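Local coordinates for protein succinate dehydrogenase (Membrane anchor subunit) (Mycolicibacterium smegmatis, PDB 7D6V) that forms the membrane-embedded part of succinate dehydrogenase Sdh1, carries an iron-sulfur cluster, binds ubiquinone-1 and probably helps to pass electrons from succinate to quinone, at residues Leu67-Phe70 / Tyr71-Cys74; Val225-Trp228 / Ile229-Val233. One frame throughout, in Å; residues are numbered along the deposited sequence.

Interaction 1 of 2, residues Leu67-Phe70 / Tyr71-Cys74; sequences LTPF and YSPC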
loop_
_atom_site.group_PDB
_atom_site.type_symbol
_atom_site.label_atom_id
_atom_site.label_comp_id
_atom_site.label_asym_id
_atom_site.label_seq_id
_atom_site.Cartn_x
_atom_site.Cartn_y
_atom_site.Cartn_z
ATOM N N LEU C 67 25.374 -45.177 -19.818
ATOM C CA LEU C 67 25.378 -44.315 -20.989
ATOM C C LEU C 67 25.259 -42.868 -20.547
ATOM O O LEU C 67 24.367 -42.523 -19.767
ATOM C CB LEU C 67 24.243 -44.673 -21.947
ATOM C CG LEU C 67 24.179 -43.864 -23.241
ATOM C CD1 LEU C 67 25.431 -44.076 -24.070
ATOM C CD2 LEU C 67 22.948 -44.240 -24.027
ATOM N N THR C 68 26.161 -42.031 -21.042
ATOM C CA THR C 68 26.118 -40.613 -20.732
ATOM C C THR C 68 24.853 -39.982 -21.311
ATOM O O THR C 68 24.451 -40.316 -22.431
ATOM C CB THR C 68 27.353 -39.913 -21.297
ATOM O OG1 THR C 68 28.535 -40.507 -20.752
ATOM C CG2 THR C 68 27.336 -38.459 -20.941
ATOM N N PRO C 69 24.198 -39.077 -20.579
ATOM C CA PRO C 69 23.063 -38.345 -21.164
ATOM C C PRO C 69 23.434 -37.498 -22.367
ATOM O O PRO C 69 22.562 -37.219 -23.197
ATOM C CB PRO C 69 22.572 -37.475 -20.001
ATOM C CG PRO C 69 23.062 -38.154 -18.783
ATOM C CD PRO C 69 24.353 -38.803 -19.143
ATOM N N PHE C 70 24.692 -37.072 -22.489
ATOM C CA PHE C 70 25.123 -36.311 -23.655
ATOM C C PHE C 70 25.232 -37.169 -24.908
ATOM O O PHE C 70 25.420 -36.619 -25.998
ATOM C CB PHE C 70 26.457 -35.620 -23.369
ATOM C CG PHE C 70 26.328 -34.369 -22.546
ATOM C CD1 PHE C 70 27.203 -34.107 -21.513
ATOM C CD2 PHE C 70 25.332 -33.450 -22.813
ATOM C CE1 PHE C 70 27.088 -32.965 -20.757
ATOM C CE2 PHE C 70 25.212 -32.301 -22.059
ATOM C CZ PHE C 70 26.093 -32.061 -21.029
ATOM N N TYR C 71 25.129 -38.491 -24.777
ATOM C CA TYR C 71 25.109 -39.405 -25.913
ATOM C C TYR C 71 23.862 -40.279 -25.902
ATOM O O TYR C 71 23.862 -41.346 -26.521
ATOM C CB TYR C 71 26.350 -40.303 -25.914
ATOM C CG TYR C 71 27.640 -39.632 -26.308
ATOM C CD1 TYR C 71 28.243 -38.705 -25.475
ATOM C CD2 TYR C 71 28.268 -39.943 -27.505
ATOM C CE1 TYR C 71 29.423 -38.096 -25.827
ATOM C CE2 TYR C 71 29.452 -39.340 -27.864
ATOM C CZ TYR C 71 30.023 -38.417 -27.022
ATOM O OH TYR C 71 31.203 -37.811 -27.373
ATOM N N SER C 72 22.793 -39.849 -25.212
ATOM C CA SER C 72 21.773 -40.806 -24.783
ATOM C C SER C 72 21.042 -41.448 -25.957
ATOM O O SER C 72 21.150 -42.674 -26.131
ATOM C CB SER C 72 20.830 -40.148 -23.772
ATOM O OG SER C 72 21.515 -39.810 -22.583
ATOM N N PRO C 73 20.295 -40.712 -26.800
ATOM C CA PRO C 73 19.739 -41.377 -27.984
ATOM C C PRO C 73 20.851 -41.642 -28.983
ATOM O O PRO C 73 21.367 -40.716 -29.615
ATOM C CB PRO C 73 18.704 -40.373 -28.512
ATOM C CG PRO C 73 18.554 -39.350 -27.429
ATOM C CD PRO C 73 19.890 -39.301 -26.766
ATOM N N CYS C 74 21.234 -42.905 -29.125
ATOM C CA CYS C 74 22.463 -43.283 -29.816
ATOM C C CYS C 74 22.064 -44.185 -30.981
ATOM O O CYS C 74 22.099 -45.411 -30.878
ATOM C CB CYS C 74 23.401 -43.972 -28.810
ATOM S SG CYS C 74 25.155 -43.908 -29.179
#
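Leu-67 reaches the start of Tyr-71 with its two methyls where the chain folds back: Leu-67 CD1 lies 4.3 Å from Tyr-71 CB, and Leu-67 CD2 is 3.9 Å from Tyr-71 O. With CG anti to the backbone N (chi1 -178°), the leucine carries both methyls toward the backbone of Tyr-71 and Ser-72, a good use of a branched apolar chain inside a buried turn. Tyr-71 takes the other common choice, its CG anti to the carbonyl carbon (chi1 -73°), and the start of its ring, CD1, settles 4.1 Å from Phe-70 CB. The backbone here makes two overlapping i to i+3 turns. The first, with the 3-10 residues Pro-69 and Phe-70 at its corners, is closed by Tyr-71 N bonding to Thr-68 O at 3.0 Å; the second is closed only weakly, Ser-72 N to Pro-69 O at 3.3 Å. Pro-69 suits the first corner, because its ring fixes phi near the value needed and the turn asks for no N-H donor there. This loop leaves the short strand 66-67 and is packed among helices 33-55, 155-175 and 240-264. There the Tyr-71 ring stacks on Tyr-59, while its OH, a polar group in a buried place, is bonded to Arg-52 O and Gly-56 N.

Interaction 2 of 2, residues Val225-Trp228 / Ile229-Val233; sequences VRYW and IWTQV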
loop_
_atom_site.group_PDB
_atom_site.type_symbol
_atom_site.label_atom_id
_atom_site.label_comp_id
_atom_site.label_asym_id
_atom_site.label_seq_id
_atom_site.Cartn_x
_atom_site.Cartn_y
_atom_site.Cartn_z
ATOM N N VAL C 225 -8.426 -31.420 -9.607
ATOM C CA VAL C 225 -7.176 -32.125 -9.880
ATOM C C VAL C 225 -6.120 -31.158 -10.396
ATOM O O VAL C 225 -4.976 -31.138 -9.922
ATOM C CB VAL C 225 -7.424 -33.273 -10.875
ATOM C CG1 VAL C 225 -6.119 -33.935 -11.264
ATOM C CG2 VAL C 225 -8.381 -34.286 -10.281
ATOM N N ARG C 226 -6.497 -30.325 -11.365
ATOM C CA ARG C 226 -5.535 -29.410 -11.958
ATOM C C ARG C 226 -5.150 -28.302 -10.991
ATOM O O ARG C 226 -4.040 -27.777 -11.079
ATOM C CB ARG C 226 -6.095 -28.842 -13.259
ATOM C CG ARG C 226 -6.278 -29.902 -14.328
ATOM C CD ARG C 226 -6.996 -29.367 -15.541
ATOM N NE ARG C 226 -6.141 -28.479 -16.317
ATOM C CZ ARG C 226 -6.491 -27.933 -17.475
ATOM N NH1 ARG C 226 -7.682 -28.188 -17.994
ATOM N NH2 ARG C 226 -5.648 -27.132 -18.110
ATOM N N TYR C 227 -6.027 -27.963 -10.044
ATOM C CA TYR C 227 -5.649 -27.022 -8.994
ATOM C C TYR C 227 -4.537 -27.587 -8.117
ATOM O O TYR C 227 -3.570 -26.886 -7.798
ATOM C CB TYR C 227 -6.870 -26.667 -8.147
ATOM C CG TYR C 227 -6.576 -25.686 -7.038
ATOM C CD1 TYR C 227 -5.854 -24.530 -7.283
ATOM C CD2 TYR C 227 -7.018 -25.917 -5.746
ATOM C CE1 TYR C 227 -5.582 -23.634 -6.279
ATOM C CE2 TYR C 227 -6.750 -25.025 -4.735
ATOM C CZ TYR C 227 -6.032 -23.885 -5.007
ATOM O OH TYR C 227 -5.762 -22.990 -3.999
ATOM N N TRP C 228 -4.656 -28.855 -7.720
ATOM C CA TRP C 228 -3.613 -29.492 -6.924
ATOM C C TRP C 228 -2.304 -29.575 -7.702
ATOM O O TRP C 228 -1.222 -29.277 -7.166
ATOM C CB TRP C 228 -4.084 -30.884 -6.497
ATOM C CG TRP C 228 -3.165 -31.602 -5.565
ATOM C CD1 TRP C 228 -3.166 -31.541 -4.205
ATOM C CD2 TRP C 228 -2.113 -32.504 -5.925
ATOM N NE1 TRP C 228 -2.177 -32.341 -3.693
ATOM C CE2 TRP C 228 -1.513 -32.943 -4.729
ATOM C CE3 TRP C 228 -1.612 -32.974 -7.142
ATOM C CZ2 TRP C 228 -0.444 -33.832 -4.714
ATOM C CZ3 TRP C 228 -0.554 -33.857 -7.124
ATOM C CH2 TRP C 228 0.020 -34.277 -5.918
ATOM N N ILE C 229 -2.390 -29.960 -8.977
ATOM C CA ILE C 229 -1.191 -30.033 -9.804
ATOM C C ILE C 229 -0.542 -28.661 -9.924
ATOM O O ILE C 229 0.682 -28.527 -9.826
ATOM C CB ILE C 229 -1.527 -30.625 -11.183
ATOM C CG1 ILE C 229 -2.097 -32.033 -11.027
ATOM C CG2 ILE C 229 -0.294 -30.649 -12.062
ATOM C CD1 ILE C 229 -2.571 -32.641 -12.321
ATOM N N TRP C 230 -1.351 -27.621 -10.132
ATOM C CA TRP C 230 -0.822 -26.272 -10.267
ATOM C C TRP C 230 -0.170 -25.799 -8.974
ATOM O O TRP C 230 0.860 -25.121 -9.008
ATOM C CB TRP C 230 -1.943 -25.324 -10.693
ATOM C CG TRP C 230 -1.519 -23.905 -10.836
ATOM C CD1 TRP C 230 -0.898 -23.341 -11.906
ATOM C CD2 TRP C 230 -1.685 -22.864 -9.871
ATOM N NE1 TRP C 230 -0.665 -22.011 -11.670
ATOM C CE2 TRP C 230 -1.139 -21.693 -10.425
ATOM C CE3 TRP C 230 -2.242 -22.808 -8.590
ATOM C CZ2 TRP C 230 -1.134 -20.482 -9.745
ATOM C CZ3 TRP C 230 -2.235 -21.606 -7.921
ATOM C CH2 TRP C 230 -1.686 -20.459 -8.497
ATOM N N THR C 231 -0.752 -26.148 -7.826
ATOM C CA THR C 231 -0.163 -25.752 -6.550
ATOM C C THR C 231 1.218 -26.371 -6.362
ATOM O O THR C 231 2.185 -25.680 -6.009
ATOM C CB THR C 231 -1.092 -26.151 -5.404
ATOM O OG1 THR C 231 -2.334 -25.450 -5.531
ATOM C CG2 THR C 231 -0.465 -25.812 -4.065
ATOM N N GLN C 232 1.333 -27.680 -6.602
ATOM C CA GLN C 232 2.642 -28.321 -6.477
ATOM C C GLN C 232 3.638 -27.800 -7.509
ATOM O O GLN C 232 4.815 -27.581 -7.189
ATOM C CB GLN C 232 2.491 -29.838 -6.559
ATOM C CG GLN C 232 2.149 -30.487 -5.229
ATOM C CD GLN C 232 0.863 -29.982 -4.626
ATOM O OE1 GLN C 232 0.866 -29.396 -3.545
ATOM N NE2 GLN C 232 -0.239 -30.176 -5.327
ATOM N N VAL C 233 3.191 -27.583 -8.745
ATOM C CA VAL C 233 4.093 -27.077 -9.772
ATOM C C VAL C 233 4.550 -25.662 -9.442
ATOM O O VAL C 233 5.692 -25.298 -9.723
ATOM C CB VAL C 233 3.424 -27.166 -11.156
ATOM C CG1 VAL C 233 4.178 -26.343 -12.177
ATOM C CG2 VAL C 233 3.354 -28.612 -11.605
#
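Val-225 and Ile-229 stand side by side and point the same way, Val-225 CG1 against Ile-229 CD1 at 3.9 Å, so that two branched chains make one continuous apolar ridge. Ile-229 CG1 also fills the angle beside the neighbouring indole, 4.0 Å from Trp-228 CE3. A second ridge is aromatic: with CG anti to the backbone N (chi1 -180°), the Tyr-227 ring projects from the helix and crosses that of Trp-230 obliquely, Tyr-227 CE1 lying 4.1 Å from Trp-230 CE3. The valine-isoleucine pair follows the i to i+4 spacing of helix 224-237, the aromatic pair its i to i+3 spacing; Ile-229 N bonds to Val-225 O at 3.0 Å. Thr-231 OG1 lies over one face of the Tyr-227 ring, offset toward the rim, and also bonds to Tyr-227 O at 3.0 Å; the threonine N-H reaches that same oxygen from the opposite face of its carbonyl plane, so one acceptor serves two donors. Trp-228 extends into an exposed position; the Gln-232 amide is modelled over its indole face, but too close to Trp-228 O to be trusted. Phe-220 meets both rings of the aromatic ridge, and Glu-134 and Arg-138 of the neighbouring iron-sulfur subunit pack on Tyr-227 and Trp-230 respectively.

How the interactions relate
The two contacts share no element and do not touch; their centres lie 32 Å apart, with nearest atoms about 23 Å apart. Interaction 1 is buried, in a loop with a short 3-10 turn wrapped by long helices of the same subunit, and no other protein chain reaches it. Interaction 2 lies on the surface of helix 224-237, farther from the chain centre, where the iron-sulfur subunit packs against part of it. Their chemistry follows: the buried loop relies on a proline-shaped turn and must pair its polar groups internally, whereas the helix meets its own backbone needs regularly, and its partly exposed aromatic side chains meet the iron-sulfur subunit.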